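PDB 3MKH: nitroalkane oxidase from Podospora anserina, which oxidises nitroalkanes to aldehydes or ketones with FAD, consuming oxygen and releasing nitrite and hydrogen peroxide, through a carbanion formed by removing a substrate proton. Local coordinates for residues A[293-296]-A[297-301]; A[303-307]-A[308-312]; A[355-358]-A[359-363]; A[400-403]-A[404-408]. All coordinates share one frame; numbering follows the deposited sequence.

In the fold
All four contacts are local turns within the C-terminal family region, strung in series along the chain, so none encloses or crosses another. Contact 1 closes the end of helix 262-298, and contact 2 the loop leading into helix 311-340. These two touch, through Phe295 and Leu307 among others, and share one FAD. Contact 3 lies within the next helix, 345-374, its centre about 30 Å from that of contact 2. Contact 4 opens helix 402-415 and binds a different FAD. Contacts 3 and 4 meet through the Glu361-Arg407 salt bridge and a probable hydrogen bond from Lys356 to Gly400. Each FAD therefore draws on two subunits: contact 4 from one, Arg301 from another.

Contact 1: A[293-296]-A[297-301]; sequences LKFA and KEDNR. With FAD (flavin-adenine dinucleotide), chain H.
Lys297 and Phe295 carry the last turn of helix 262-298, and they do so on different sides of it. Lys297 lies alongside Leu293, one turn back, with its CE 3.7 Å from Leu293 CD1, while the backbone between the two is closed by Lys297 N donating to Leu293 O. The apolar part of the lysine thus serves as a neighbour for the leucine, and its NZ goes on to a hydrogen bond with Met414 O of the third subunit. On the outer surface, Lys294 NZ and Glu298 OE1 form a loose salt bridge at 3.6 Å.

Phe295 looks the other way. Its CG stands anti to the backbone N (chi1 176°), which sends the ring along the side chain of Asp299, the first residue to leave helical geometry. Ring and carboxylate are stacked with their planes 24° apart, and Asp299 CB sits over one ring face. At the far end, Phe295 CZ lies over a face of the Arg301 guanidinium, 3.7 Å from Arg301 NE, the planes inclined by 45°. That guanidinium is held against turning by Asp299, which it grips side-on: Arg301 NE meets OD1 at 3.1 Å and Arg301 NH2 meets OD2 at 3.0 Å. Asp299 OD1 takes a second bond, 2.7 Å from the backbone N of Arg301. Thus fixed, Arg301 NH1 donates to the FAD phosphate oxygen O2A at 2.9 Å. The arrangement is an Asx turn at a helix C terminus, used here to build part of an FAD pyrophosphate site.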
# COMPACT_ATOMS: atom_id res chain seq x y z
N LEU A 293 13.67 -17.72 -2.93
CA LEU A 293 13.27 -18.98 -3.56
C LEU A 293 14.28 -20.07 -3.22
O LEU A 293 13.90 -21.20 -2.92
CB LEU A 293 13.16 -18.81 -5.08
CG LEU A 293 12.55 -19.98 -5.88
CD1 LEU A 293 11.09 -20.16 -5.51
CD2 LEU A 293 12.68 -19.71 -7.37
N LYS A 294 15.56 -19.72 -3.24
CA LYS A 294 16.61 -20.66 -2.86
C LYS A 294 16.44 -21.14 -1.42
O LYS A 294 16.51 -22.33 -1.13
CB LYS A 294 17.98 -20.00 -3.03
CG LYS A 294 19.17 -20.92 -2.79
CD LYS A 294 20.46 -20.25 -3.27
CE LYS A 294 21.61 -21.24 -3.47
NZ LYS A 294 22.04 -21.86 -2.18
N PHE A 295 16.21 -20.19 -0.52
CA PHE A 295 15.96 -20.50 0.89
C PHE A 295 14.74 -21.41 1.02
O PHE A 295 14.78 -22.41 1.72
CB PHE A 295 15.79 -19.18 1.66
CG PHE A 295 15.43 -19.34 3.11
CD1 PHE A 295 14.10 -19.36 3.51
CD2 PHE A 295 16.41 -19.43 4.07
CE1 PHE A 295 13.75 -19.49 4.84
CE2 PHE A 295 16.08 -19.55 5.40
CZ PHE A 295 14.75 -19.58 5.79
N ALA A 296 13.67 -21.09 0.31
CA ALA A 296 12.45 -21.90 0.39
C ALA A 296 12.63 -23.32 -0.14
O ALA A 296 12.09 -24.28 0.42
CB ALA A 296 11.31 -21.22 -0.35
N LYS A 297 13.37 -23.45 -1.24
CA LYS A 297 13.51 -24.76 -1.86
C LYS A 297 14.44 -25.68 -1.07
O LYS A 297 14.42 -26.90 -1.26
CB LYS A 297 13.90 -24.65 -3.34
CG LYS A 297 12.75 -24.10 -4.23
CD LYS A 297 13.05 -24.15 -5.74
CE LYS A 297 11.86 -23.64 -6.58
NZ LYS A 297 11.07 -24.71 -7.32
N GLU A 298 15.22 -25.12 -0.16
CA GLU A 298 16.14 -25.94 0.63
C GLU A 298 15.84 -25.93 2.13
O GLU A 298 16.50 -26.63 2.90
CB GLU A 298 17.58 -25.50 0.39
CG GLU A 298 18.02 -24.32 1.24
CD GLU A 298 19.44 -23.85 0.93
OE1 GLU A 298 19.88 -23.96 -0.24
OE2 GLU A 298 20.11 -23.36 1.87
N ASP A 299 14.83 -25.17 2.56
CA ASP A 299 14.52 -25.03 3.99
C ASP A 299 13.00 -24.94 4.25
O ASP A 299 12.38 -23.89 4.03
CB ASP A 299 15.25 -23.80 4.57
CG ASP A 299 15.24 -23.76 6.10
OD1 ASP A 299 14.22 -24.15 6.71
OD2 ASP A 299 16.25 -23.32 6.69
N ASN A 300 12.41 -26.03 4.73
CA ASN A 300 10.97 -26.03 5.04
C ASN A 300 10.63 -25.50 6.44
O ASN A 300 9.48 -25.59 6.89
CB ASN A 300 10.34 -27.41 4.80
CG ASN A 300 10.88 -28.48 5.75
OD1 ASN A 300 10.73 -29.68 5.49
ND2 ASN A 300 11.51 -28.05 6.84
N ARG A 301 11.63 -24.94 7.12
CA ARG A 301 11.43 -24.31 8.42
C ARG A 301 10.86 -25.31 9.44
O ARG A 301 10.09 -24.93 10.32
CB ARG A 301 10.52 -23.08 8.29
CG ARG A 301 11.14 -21.89 7.54
CD ARG A 301 12.13 -21.11 8.40
NE ARG A 301 13.44 -21.74 8.46
CZ ARG A 301 14.35 -21.52 9.41
NH1 ARG A 301 14.09 -20.69 10.41
NH2 ARG A 301 15.53 -22.14 9.36
PA FAD H . 10.38 -19.51 11.32
O1A FAD H . 10.07 -20.88 11.71
O2A FAD H . 11.79 -19.10 11.25
O5B FAD H . 9.64 -19.21 9.91
C5B FAD H . 10.19 -18.27 8.97
C4B FAD H . 9.24 -17.94 7.79
O4B FAD H . 8.79 -19.17 7.18
C3B FAD H . 7.98 -17.22 8.27
O3B FAD H . 8.18 -15.81 8.23
C2B FAD H . 6.93 -17.64 7.24
O2B FAD H . 6.95 -16.77 6.12
C1B FAD H . 7.38 -19.03 6.80
N9A FAD H . 6.53 -20.09 7.43
C8A FAD H . 6.96 -21.10 8.18
N7A FAD H . 5.93 -21.84 8.57
C5A FAD H . 4.83 -21.31 8.08
C6A FAD H . 3.48 -21.64 8.15
N6A FAD H . 3.05 -22.70 8.84
N1A FAD H . 2.59 -20.86 7.51
C2A FAD H . 2.99 -19.81 6.83
N3A FAD H . 4.27 -19.47 6.74
C4A FAD H . 5.21 -20.19 7.35
N1 FAD H . 13.53 -16.31 20.26
C2 FAD H . 13.37 -16.79 21.56
O2 FAD H . 13.10 -17.97 21.72
N3 FAD H . 13.53 -15.94 22.65
C4 FAD H . 13.85 -14.60 22.46
O4 FAD H . 13.99 -13.86 23.42
C4X FAD H . 14.00 -14.12 21.16
N5 FAD H . 14.32 -12.77 20.94
C5X FAD H . 14.82 -12.40 19.70
C6 FAD H . 15.48 -11.18 19.55
C7 FAD H . 15.98 -10.81 18.32
C7M FAD H . 16.70 -9.47 18.15
C8 FAD H . 15.82 -11.65 17.23
C8M FAD H . 16.38 -11.24 15.86
C9 FAD H . 15.17 -12.87 17.38
C9A FAD H . 14.67 -13.24 18.61
N10 FAD H . 14.01 -14.46 18.78
C10 FAD H . 13.84 -14.97 20.07
C1' FAD H . 13.49 -15.23 17.62
C2' FAD H . 12.16 -14.64 17.13
O2' FAD H . 11.21 -14.69 18.19
C3' FAD H . 11.62 -15.34 15.87
O3' FAD H . 10.38 -14.74 15.50
C4' FAD H . 11.39 -16.84 16.06
O4' FAD H . 12.62 -17.54 15.91
C5' FAD H . 10.43 -17.36 14.98
O5' FAD H . 10.86 -16.93 13.68
P FAD H . 9.86 -16.98 12.44
O1P FAD H . 8.60 -16.32 12.83
O2P FAD H . 10.58 -16.53 11.25
O3P FAD H . 9.60 -18.56 12.32

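Contact 2: A[303-307]-A[308-312]. With FAD (flavin-adenine dinucleotide), chain H.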
# COMPACT_ATOMS: atom_id res chain seq x y z
N GLY A 303 8.87 -27.90 8.78
CA GLY A 303 7.47 -28.16 8.51
C GLY A 303 7.15 -29.58 8.08
O GLY A 303 8.04 -30.39 7.84
N ALA A 304 5.86 -29.87 7.98
CA ALA A 304 5.38 -31.14 7.45
C ALA A 304 5.35 -31.08 5.91
O ALA A 304 5.29 -32.12 5.24
CB ALA A 304 3.98 -31.46 8.00
N VAL A 305 5.41 -29.87 5.37
CA VAL A 305 5.42 -29.66 3.93
C VAL A 305 6.55 -28.70 3.55
O VAL A 305 7.13 -28.05 4.43
CB VAL A 305 4.07 -29.09 3.42
CG1 VAL A 305 2.94 -30.11 3.61
CG2 VAL A 305 3.74 -27.78 4.12
N PRO A 306 6.88 -28.63 2.25
CA PRO A 306 7.87 -27.65 1.78
C PRO A 306 7.44 -26.23 2.11
O PRO A 306 6.24 -25.95 2.21
CB PRO A 306 7.85 -27.85 0.26
CG PRO A 306 7.39 -29.26 0.07
CD PRO A 306 6.42 -29.52 1.18
N LEU A 307 8.40 -25.33 2.29
CA LEU A 307 8.08 -23.95 2.64
C LEU A 307 7.18 -23.31 1.57
O LEU A 307 6.29 -22.53 1.89
CB LEU A 307 9.34 -23.12 2.91
CG LEU A 307 9.12 -21.72 3.50
CD1 LEU A 307 8.35 -21.80 4.82
CD2 LEU A 307 10.42 -20.95 3.69
N LEU A 308 7.37 -23.67 0.30
CA LEU A 308 6.53 -23.12 -0.76
C LEU A 308 5.07 -23.58 -0.68
O LEU A 308 4.20 -23.01 -1.35
CB LEU A 308 7.12 -23.37 -2.15
CG LEU A 308 8.05 -22.29 -2.71
CD1 LEU A 308 8.64 -22.72 -4.04
CD2 LEU A 308 7.33 -20.95 -2.84
N GLU A 309 4.77 -24.58 0.14
CA GLU A 309 3.39 -25.01 0.26
C GLU A 309 2.55 -24.17 1.22
O GLU A 309 1.32 -24.30 1.26
CB GLU A 309 3.27 -26.50 0.56
CG GLU A 309 3.31 -27.34 -0.72
CD GLU A 309 3.14 -28.82 -0.46
OE1 GLU A 309 2.18 -29.21 0.25
OE2 GLU A 309 3.97 -29.60 -0.99
N ARG A 310 3.21 -23.28 1.96
CA ARG A 310 2.49 -22.31 2.78
C ARG A 310 1.95 -21.20 1.89
O ARG A 310 2.73 -20.44 1.32
CB ARG A 310 3.43 -21.72 3.84
CG ARG A 310 4.30 -22.74 4.53
CD ARG A 310 3.45 -23.66 5.39
NE ARG A 310 4.23 -24.72 6.03
CZ ARG A 310 3.69 -25.69 6.77
NH1 ARG A 310 2.37 -25.73 6.95
NH2 ARG A 310 4.47 -26.62 7.31
N GLN A 311 0.63 -21.09 1.79
CA GLN A 311 0.03 -20.02 1.01
C GLN A 311 0.64 -18.65 1.35
O GLN A 311 0.78 -17.80 0.47
CB GLN A 311 -1.49 -19.96 1.20
CG GLN A 311 -2.28 -21.03 0.45
CD GLN A 311 -3.78 -20.74 0.36
OE1 GLN A 311 -4.50 -21.41 -0.38
NE2 GLN A 311 -4.24 -19.74 1.12
N ALA A 312 0.97 -18.46 2.62
CA ALA A 312 1.46 -17.16 3.09
C ALA A 312 2.81 -16.83 2.45
O ALA A 312 2.98 -15.74 1.91
CB ALA A 312 1.59 -17.15 4.61
PA FAD H . 10.38 -19.51 11.32
O1A FAD H . 10.07 -20.88 11.71
O2A FAD H . 11.79 -19.10 11.25
O5B FAD H . 9.64 -19.21 9.91
C5B FAD H . 10.19 -18.27 8.97
C4B FAD H . 9.24 -17.94 7.79
O4B FAD H . 8.79 -19.17 7.18
C3B FAD H . 7.98 -17.22 8.27
O3B FAD H . 8.18 -15.81 8.23
C2B FAD H . 6.93 -17.64 7.24
O2B FAD H . 6.95 -16.77 6.12
C1B FAD H . 7.38 -19.03 6.80
N9A FAD H . 6.53 -20.09 7.43
C8A FAD H . 6.96 -21.10 8.18
N7A FAD H . 5.93 -21.84 8.57
C5A FAD H . 4.83 -21.31 8.08
C6A FAD H . 3.48 -21.64 8.15
N6A FAD H . 3.05 -22.70 8.84
N1A FAD H . 2.59 -20.86 7.51
C2A FAD H . 2.99 -19.81 6.83
N3A FAD H . 4.27 -19.47 6.74
C4A FAD H . 5.21 -20.19 7.35
N1 FAD H . 13.53 -16.31 20.26
C2 FAD H . 13.37 -16.79 21.56
O2 FAD H . 13.10 -17.97 21.72
N3 FAD H . 13.53 -15.94 22.65
C4 FAD H . 13.85 -14.60 22.46
O4 FAD H . 13.99 -13.86 23.42
C4X FAD H . 14.00 -14.12 21.16
N5 FAD H . 14.32 -12.77 20.94
C5X FAD H . 14.82 -12.40 19.70
C6 FAD H . 15.48 -11.18 19.55
C7 FAD H . 15.98 -10.81 18.32
C7M FAD H . 16.70 -9.47 18.15
C8 FAD H . 15.82 -11.65 17.23
C8M FAD H . 16.38 -11.24 15.86
C9 FAD H . 15.17 -12.87 17.38
C9A FAD H . 14.67 -13.24 18.61
N10 FAD H . 14.01 -14.46 18.78
C10 FAD H . 13.84 -14.97 20.07
C1' FAD H . 13.49 -15.23 17.62
C2' FAD H . 12.16 -14.64 17.13
O2' FAD H . 11.21 -14.69 18.19
C3' FAD H . 11.62 -15.34 15.87
O3' FAD H . 10.38 -14.74 15.50
C4' FAD H . 11.39 -16.84 16.06
O4' FAD H . 12.62 -17.54 15.91
C5' FAD H . 10.43 -17.36 14.98
O5' FAD H . 10.86 -16.93 13.68
P FAD H . 9.86 -16.98 12.44
O1P FAD H . 8.60 -16.32 12.83
O2P FAD H . 10.58 -16.53 11.25
O3P FAD H . 9.60 -18.56 12.32
O HOH W 1 6.86 -25.62 5.77
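One water bridges Val305 and Arg310, donating to Val305 O at 2.8 Å and accepting from Arg310 NE at the same distance, in the plane of the guanidinium. The flat group is also enclosed above and below. Val305 CG2 sits over its centre, 3.4 Å from Arg310 CZ, and the adenine amino nitrogen N6A of FAD lies over the opposite face, displaced toward the rim. A bend at chi2 (-67°) turns the arginine chain along the adenine, bringing its CD to 3.4 Å from FAD C6A. Gly303 CA lies at the guanidinium edge, 3.6 Å from Arg310 NH2, where a side chain would collide with that nitrogen.

Two i to i+3 backbone bonds accompany this fold-back: Glu309 N bonds Pro306 O at 2.9 Å and Arg310 N bonds Leu307 O at 3.2 Å, tight 3-10 turns that place Arg310 at the N-cap position of helix 311-340. Leu307 CD1 meanwhile packs on the FAD ribose, 3.5 Å from C1B. Arg310 NH2 forms a salt bridge with Glu145 of the second subunit; an alanine here would probably leave that carboxylate without its charged mate and uncover one side of the adenine.

Charge and flatness are thus both put to use: the guanidinium pairs with an acid of another chain and meets the water at its edge, one face takes Val305 CG2, the other the adenine N6A, and the arginine methylenes lie along the adenine ring.

Contact 3: A[355-358]-A[359-363]; sequences AKVF and CSEAA
Ser360 binds Lys356 O twice. Its backbone N makes the regular helical bond at 3.1 Å, and its OG donates to the same oxygen at 2.8 Å; the two donors arrive from opposite faces of the carbonyl plane. Ser360 can do this because OG lies between the backbone N and the carbonyl carbon (chi1 62°), folded back over the preceding turn. Next to it, Cys359 N bonds Ala355 O at 3.0 Å, and Ala362 N closes on Phe358 O. The bond from Glu361 N to Val357 O is weak.

Cys359 and Phe358 add a sulfur-aromatic contact, with SG 5.4 Å from the ring centroid and at the ring edge, 4.0 Å from Phe358 CD1. At the neighbouring ring carbon, Phe358 CE1 approaches Ala362 CB at 4.3 Å. The turn belongs to helix 345-374, one of the long helices of the C-terminal bundle of the acyl-CoA dehydrogenase fold, and its sides face different neighbours. Phe358 and Cys359 pack on helix 311-340, Phe358 reaching Gln323 and Leu330, and Cys359 reaching Ala327 and Thr331.

Val357 and Glu361 run side by side, Val357 CG1 lying 4.0 Å from Glu361 OE2, and both face helix 402-415; there Glu361 is held by a salt bridge to Arg407. The side chain of Lys356, bent at chi2 (-77°), carries NZ away from the turn to the carbonyl oxygens of Leu395, Phe398 and Gly400. The Lys356 side chain lies about 4 Å, nearest atoms, from that of Asp399, the inferred proton acceptor.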
# COMPACT_ATOMS: atom_id res chain seq x y z
N ALA A 355 9.97 4.81 -15.05
CA ALA A 355 10.71 3.58 -14.74
C ALA A 355 11.51 3.80 -13.47
O ALA A 355 11.52 2.95 -12.59
CB ALA A 355 11.65 3.18 -15.89
N LYS A 356 12.17 4.95 -13.37
CA LYS A 356 12.97 5.27 -12.19
C LYS A 356 12.09 5.22 -10.93
O LYS A 356 12.42 4.56 -9.96
CB LYS A 356 13.62 6.65 -12.33
CG LYS A 356 14.84 6.90 -11.43
CD LYS A 356 14.46 7.21 -9.97
CE LYS A 356 15.63 7.92 -9.24
NZ LYS A 356 15.32 8.20 -7.78
N VAL A 357 10.97 5.93 -10.96
CA VAL A 357 10.11 5.99 -9.78
C VAL A 357 9.49 4.63 -9.46
O VAL A 357 9.48 4.21 -8.31
CB VAL A 357 9.01 7.06 -9.93
CG1 VAL A 357 8.04 6.99 -8.75
CG2 VAL A 357 9.64 8.44 -10.06
N PHE A 358 8.97 3.94 -10.46
CA PHE A 358 8.28 2.67 -10.21
C PHE A 358 9.23 1.61 -9.64
O PHE A 358 8.92 0.95 -8.65
CB PHE A 358 7.63 2.13 -11.49
CG PHE A 358 6.95 0.78 -11.31
CD1 PHE A 358 7.65 -0.40 -11.49
CD2 PHE A 358 5.62 0.70 -10.94
CE1 PHE A 358 7.03 -1.65 -11.33
CE2 PHE A 358 4.99 -0.53 -10.77
CZ PHE A 358 5.70 -1.71 -10.97
N CYS A 359 10.36 1.42 -10.32
CA CYS A 359 11.28 0.34 -10.03
C CYS A 359 12.05 0.58 -8.73
O CYS A 359 12.31 -0.36 -7.98
CB CYS A 359 12.25 0.12 -11.19
SG CYS A 359 11.45 -0.37 -12.77
N SER A 360 12.42 1.83 -8.47
CA SER A 360 13.17 2.12 -7.24
C SER A 360 12.30 1.77 -6.03
O SER A 360 12.76 1.15 -5.09
CB SER A 360 13.62 3.59 -7.17
OG SER A 360 12.50 4.46 -7.16
N GLU A 361 11.03 2.15 -6.08
CA GLU A 361 10.15 1.93 -4.94
C GLU A 361 9.72 0.47 -4.85
O GLU A 361 9.60 -0.09 -3.75
CB GLU A 361 8.96 2.91 -4.98
CG GLU A 361 9.43 4.33 -4.68
CD GLU A 361 8.35 5.40 -4.77
OE1 GLU A 361 7.15 5.05 -4.83
OE2 GLU A 361 8.72 6.59 -4.78
N ALA A 362 9.52 -0.16 -6.01
CA ALA A 362 9.22 -1.58 -6.04
C ALA A 362 10.37 -2.45 -5.50
O ALA A 362 10.12 -3.49 -4.90
CB ALA A 362 8.83 -2.02 -7.44
N ALA A 363 11.62 -2.03 -5.71
CA ALA A 363 12.76 -2.74 -5.11
C ALA A 363 12.75 -2.71 -3.57
O ALA A 363 12.99 -3.73 -2.90
CB ALA A 363 14.09 -2.18 -5.66

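Contact 4: A[400-403]-A[404-408]; sequences GGNV and GIRRR. With FAD (flavin-adenine dinucleotide), chain E.
Gly404 follows Gly401 round the first turn of helix 402-415 and lies against the cofactor, its CA 3.6 Å from FAD C4A; a side chain here would run into the FAD ribose. Ile405 comes next: its N donates to Gly401 O at 3.1 Å, and its CD1 rests near Gly400 CA and the phosphate oxygen O1P. Arg406 N reaches Gly401 O as well, at 3.0 Å and from the other face of the carbonyl, so the turn is widened to a pi type. The arginine chain then bends at chi2 (-46°), its CG passing close to Gly400 O and its NE making a weak bond to that oxygen at 3.3 Å. Arg406 NH2 forms a salt bridge with Asp399, the inferred proton acceptor, and also bonds Phe270 O.

Arg407 keeps the wide spacing, its N bonding Asn402 O at 2.9 Å, and sends an extended chain past Asn402 CB toward Glu361. Arg408 grips side-on: from a chain bent at chi2 and chi3, NE and NH2 both donate to Val403 O, at 3.2 and 3.1 Å, with that oxygen in the guanidinium plane. Arg408 NH2 also has a salt bridge to Asp315 of the third subunit. Putting a leucine in its place is likely to leave Val403 O without these two donors and Asp315 of the third subunit without this charged partner.

The polar bonds from 400-408 to the cofactor come from backbone, while Val403 CG1 touches the ribose O2B and Arg408 lies near the adenine N1A. Gly401 N binds the phosphate, donating to FAD O1P at 2.7 Å, and Gly400 N binds the ribityl O3'; any side chain at Gly401 would clash with O1P.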
# COMPACT_ATOMS: atom_id res chain seq x y z
N GLY A 400 18.64 11.92 -8.23
CA GLY A 400 17.46 12.76 -8.21
C GLY A 400 16.32 12.05 -7.50
O GLY A 400 15.66 11.16 -8.07
N GLY A 401 16.10 12.44 -6.25
CA GLY A 401 15.13 11.77 -5.38
C GLY A 401 13.72 11.81 -5.94
O GLY A 401 13.37 12.77 -6.63
N ASN A 402 12.91 10.79 -5.65
CA ASN A 402 11.56 10.74 -6.21
C ASN A 402 10.66 11.89 -5.74
O ASN A 402 9.85 12.42 -6.51
CB ASN A 402 10.88 9.40 -5.92
CG ASN A 402 11.55 8.23 -6.62
OD1 ASN A 402 11.25 7.07 -6.33
ND2 ASN A 402 12.46 8.53 -7.53
N VAL A 403 10.79 12.29 -4.48
CA VAL A 403 9.83 13.24 -3.89
C VAL A 403 10.13 14.68 -4.28
O VAL A 403 9.22 15.46 -4.58
CB VAL A 403 9.80 13.10 -2.35
CG1 VAL A 403 8.83 14.11 -1.72
CG2 VAL A 403 9.43 11.67 -1.96
N GLY A 404 11.41 15.04 -4.26
CA GLY A 404 11.84 16.40 -4.49
C GLY A 404 12.16 16.72 -5.94
O GLY A 404 12.15 17.89 -6.33
N ILE A 405 12.45 15.70 -6.73
CA ILE A 405 12.94 15.92 -8.10
C ILE A 405 12.13 15.19 -9.16
O ILE A 405 11.42 15.82 -9.96
CB ILE A 405 14.44 15.59 -8.22
CG1 ILE A 405 15.23 16.45 -7.22
CG2 ILE A 405 14.92 15.78 -9.66
CD1 ILE A 405 16.72 16.47 -7.45
N ARG A 406 12.24 13.86 -9.19
CA ARG A 406 11.57 13.08 -10.22
C ARG A 406 10.05 13.38 -10.32
O ARG A 406 9.55 13.63 -11.42
CB ARG A 406 11.85 11.57 -10.07
CG ARG A 406 13.34 11.19 -10.06
CD ARG A 406 14.16 11.88 -11.15
NE ARG A 406 15.41 11.15 -11.41
CZ ARG A 406 16.04 11.10 -12.58
NH1 ARG A 406 15.56 11.75 -13.64
NH2 ARG A 406 17.16 10.38 -12.69
N ARG A 407 9.32 13.37 -9.21
CA ARG A 407 7.89 13.68 -9.30
C ARG A 407 7.59 15.15 -9.70
O ARG A 407 6.55 15.42 -10.30
CB ARG A 407 7.13 13.29 -8.03
CG ARG A 407 7.03 11.78 -7.80
CD ARG A 407 6.04 11.43 -6.65
NE ARG A 407 5.89 9.98 -6.51
CZ ARG A 407 6.66 9.23 -5.73
NH1 ARG A 407 7.59 9.79 -4.96
NH2 ARG A 407 6.47 7.92 -5.69
N ARG A 408 8.48 16.08 -9.35
CA ARG A 408 8.35 17.48 -9.77
C ARG A 408 8.52 17.60 -11.28
O ARG A 408 7.89 18.43 -11.92
CB ARG A 408 9.38 18.39 -9.09
CG ARG A 408 9.26 18.51 -7.58
CD ARG A 408 7.81 18.61 -7.14
NE ARG A 408 7.50 17.48 -6.29
CZ ARG A 408 6.36 16.79 -6.31
NH1 ARG A 408 5.38 17.12 -7.14
NH2 ARG A 408 6.22 15.76 -5.48
PA FAD E . 17.49 17.23 -1.83
O1A FAD E . 17.66 18.61 -2.30
O2A FAD E . 18.47 16.67 -0.89
O5B FAD E . 16.02 17.10 -1.18
C5B FAD E . 15.79 16.29 -0.03
C4B FAD E . 14.30 16.05 0.24
O4B FAD E . 13.67 17.30 0.53
C3B FAD E . 13.58 15.51 -0.99
O3B FAD E . 13.62 14.08 -0.99
C2B FAD E . 12.16 15.98 -0.77
O2B FAD E . 11.45 15.06 0.05
C1B FAD E . 12.33 17.31 -0.04
N9A FAD E . 12.21 18.42 -1.02
C8A FAD E . 13.15 19.30 -1.34
N7A FAD E . 12.69 20.14 -2.26
C5A FAD E . 11.44 19.79 -2.53
C6A FAD E . 10.47 20.29 -3.39
N6A FAD E . 10.72 21.34 -4.16
N1A FAD E . 9.27 19.69 -3.43
C2A FAD E . 9.01 18.65 -2.67
N3A FAD E . 9.91 18.15 -1.84
C4A FAD E . 11.13 18.69 -1.75
N1 FAD E . 25.09 13.16 -6.98
C2 FAD E . 25.83 13.62 -8.06
O2 FAD E . 25.85 14.82 -8.31
N3 FAD E . 26.53 12.72 -8.86
C4 FAD E . 26.52 11.36 -8.57
O4 FAD E . 27.15 10.58 -9.28
C4X FAD E . 25.78 10.90 -7.49
N5 FAD E . 25.74 9.54 -7.18
C5X FAD E . 25.29 9.15 -5.91
C6 FAD E . 25.54 7.86 -5.43
C7 FAD E . 25.09 7.49 -4.17
C7M FAD E . 25.36 6.09 -3.63
C8 FAD E . 24.39 8.40 -3.39
C8M FAD E . 23.89 8.00 -2.00
C9 FAD E . 24.14 9.68 -3.87
C9A FAD E . 24.59 10.05 -5.13
N10 FAD E . 24.34 11.33 -5.61
C10 FAD E . 25.07 11.80 -6.70
C1' FAD E . 23.30 12.19 -5.00
C2' FAD E . 21.92 11.91 -5.61
O2' FAD E . 21.93 12.24 -7.00
C3' FAD E . 20.78 12.66 -4.91
O3' FAD E . 19.55 12.17 -5.40
C4' FAD E . 20.81 14.18 -5.12
O4' FAD E . 21.75 14.79 -4.24
C5' FAD E . 19.43 14.79 -4.86
O5' FAD E . 18.94 14.43 -3.57
P FAD E . 17.42 14.69 -3.17
O1P FAD E . 16.57 14.25 -4.28
O2P FAD E . 17.18 14.13 -1.83
O3P FAD E . 17.38 16.30 -3.13